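Local coordinates for lysyl oxidase (Pichia pastoris, PDB 1W7C), which oxidatively deaminates primary amines such as peptidyl lysine, using copper and a topaquinone cofactor made from one of its own tyrosines, at the interface of chains A and B. Sequence-based numbering; all coordinates share one arbitrary frame. Chains: chain A/B, Lysyl oxidase.

The interface of chains A and B. Residues chain A 475-477, 487, 655; chain B 510, 512, 532, 554.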
loop_
_atom_site.group_PDB
_atom_site.type_symbol
_atom_site.label_atom_id
_atom_site.label_comp_id
_atom_site.label_asym_id
_atom_site.label_seq_id
_atom_site.Cartn_x
_atom_site.Cartn_y
_atom_site.Cartn_z
ATOM N N TYR A 475 3.958 -21.872 17.688
ATOM C CA TYR A 475 4.845 -21.503 16.608
ATOM C C TYR A 475 4.225 -21.604 15.224
ATOM O O TYR A 475 4.927 -21.431 14.232
ATOM C CB TYR A 475 6.113 -22.368 16.629
ATOM C CG TYR A 475 6.871 -22.301 17.915
ATOM C CD1 TYR A 475 7.757 -21.261 18.167
ATOM C CD2 TYR A 475 6.730 -23.280 18.910
ATOM C CE1 TYR A 475 8.442 -21.177 19.344
ATOM C CE2 TYR A 475 7.439 -23.220 20.094
ATOM C CZ TYR A 475 8.297 -22.151 20.322
ATOM O OH TYR A 475 8.999 -22.064 21.507
ATOM N N GLY A 476 2.929 -21.857 15.152
ATOM C CA GLY A 476 2.285 -21.987 13.853
ATOM C C GLY A 476 0.897 -22.551 14.002
ATOM O O GLY A 476 0.555 -23.089 15.071
ATOM N N LEU A 477 0.111 -22.401 12.939
ATOM C CA LEU A 477 -1.222 -22.948 12.852
ATOM C C LEU A 477 -1.183 -24.317 12.188
ATOM O O LEU A 477 -0.362 -24.565 11.334
ATOM C CB LEU A 477 -2.118 -21.995 12.038
ATOM C CG LEU A 477 -2.227 -20.562 12.594
ATOM C CD1 LEU A 477 -2.991 -19.702 11.683
ATOM C CD2 LEU A 477 -2.841 -20.581 13.984
ATOM N N PHE A 487 5.944 -20.138 11.670
ATOM C CA PHE A 487 6.044 -18.700 11.740
ATOM C C PHE A 487 7.431 -18.159 11.389
ATOM O O PHE A 487 8.444 -18.685 11.872
ATOM C CB PHE A 487 5.719 -18.434 13.199
ATOM C CG PHE A 487 5.663 -17.000 13.643
ATOM C CD1 PHE A 487 5.900 -16.700 14.993
ATOM C CD2 PHE A 487 5.240 -15.987 12.829
ATOM C CE1 PHE A 487 5.793 -15.408 15.463
ATOM C CE2 PHE A 487 5.139 -14.679 13.318
ATOM C CZ PHE A 487 5.425 -14.402 14.610
ATOM N N LEU A 655 2.662 -15.740 9.091
ATOM C CA LEU A 655 2.038 -16.815 9.860
ATOM C C LEU A 655 1.095 -17.518 8.867
ATOM O O LEU A 655 -0.098 -17.151 8.728
ATOM C CB LEU A 655 1.252 -16.241 11.037
ATOM C CG LEU A 655 0.643 -17.323 11.937
ATOM C CD1 LEU A 655 1.722 -18.088 12.703
ATOM C CD2 LEU A 655 -0.393 -16.758 12.913
ATOM N N TYR B 510 -4.025 -12.766 16.907
ATOM C CA TYR B 510 -2.799 -13.522 17.140
ATOM C C TYR B 510 -1.687 -12.529 17.445
ATOM O O TYR B 510 -1.264 -11.792 16.540
ATOM C CB TYR B 510 -2.436 -14.392 15.938
ATOM C CG TYR B 510 -3.277 -15.654 15.840
ATOM C CD1 TYR B 510 -4.500 -15.656 15.220
ATOM C CD2 TYR B 510 -2.868 -16.826 16.437
ATOM C CE1 TYR B 510 -5.268 -16.794 15.148
ATOM C CE2 TYR B 510 -3.646 -17.962 16.387
ATOM C CZ TYR B 510 -4.846 -17.944 15.735
ATOM O OH TYR B 510 -5.637 -19.077 15.674
ATOM N N MET B 512 2.084 -11.508 18.437
ATOM C CA MET B 512 3.419 -12.015 18.134
ATOM C C MET B 512 4.405 -11.390 19.067
ATOM O O MET B 512 4.421 -10.187 19.226
ATOM C CB MET B 512 3.772 -11.631 16.699
ATOM C CG MET B 512 2.837 -12.178 15.634
ATOM S SD MET B 512 3.132 -11.403 14.055
ATOM C CE MET B 512 1.934 -12.286 13.074
ATOM N N ILE B 532 3.406 -17.032 18.684
ATOM C CA ILE B 532 2.056 -16.486 18.618
ATOM C C ILE B 532 1.218 -16.898 19.838
ATOM O O ILE B 532 1.432 -17.956 20.406
ATOM C CB ILE B 532 1.358 -16.938 17.318
ATOM C CG1 ILE B 532 1.411 -18.483 17.121
ATOM C CG2 ILE B 532 2.023 -16.232 16.138
ATOM C CD1 ILE B 532 0.299 -19.062 16.259
ATOM N N ILE B 554 -2.128 -10.079 14.263
ATOM C CA ILE B 554 -3.117 -10.318 13.183
ATOM C C ILE B 554 -4.498 -10.278 13.807
ATOM O O ILE B 554 -4.762 -11.009 14.757
ATOM C CB ILE B 554 -2.875 -11.716 12.512
ATOM C CG1 ILE B 554 -1.534 -11.706 11.752
ATOM C CG2 ILE B 554 -4.054 -12.149 11.625
ATOM C CD1 ILE B 554 -1.084 -13.093 11.270
#
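A:Leu655 and B:Ile532 point at each other tip to tip and form the centre of an apolar patch in the dimer interface. The leucine's CD1 lies 3.9 Å from CG2 of the isoleucine and about as far from its CD1, one methyl set against both branches. B:Ile532 holds CG1 between its backbone N and carbonyl carbon (chi1 52°), a less common setting for isoleucine, which sends CD1 toward the backbone N of A:Gly476 while CG2 serves A:Leu655 and A:Phe487. The extended backbone there (phi 168°, psi 164°) favours glycine.

The A:Phe487 ring takes B:Ile532 CG2 over one face, 3.9 Å above the plane and displaced toward the rim. Its far end, CZ, meets B:Met512 CG at 3.6 Å. The methionine is extended beyond CG and runs obliquely past this end of the ring, its SD near CZ and CE2; an unbranched, polarisable thioether fits well along an aromatic rim.

A:Leu477 sets CD2 against the phenol end of B:Tyr510, 3.6 Å from CE2 and equally near the hydroxyl oxygen OH. A long ring is useful here because it carries the contact well away from its strand. B:Ile554 crosses A:Leu655 obliquely, its CD1 3.9 Å from the leucine's CB and roughly at right angles to the approach of B:Ile532, so the leucine fits the corner between two isoleucines.

Chain B contributes strands 504-518, 526-536 and 553-559, whereas chain A offers loop residues, A:Phe487 and A:Leu655 flanking strands 488-498 and 642-654, which carry the copper-binding histidines. The patch packs the partner's strands beside the metal-bearing core; its centre lies about 20 Å from A:Asp358, the probable catalytic base, and two-fold symmetry repeats it.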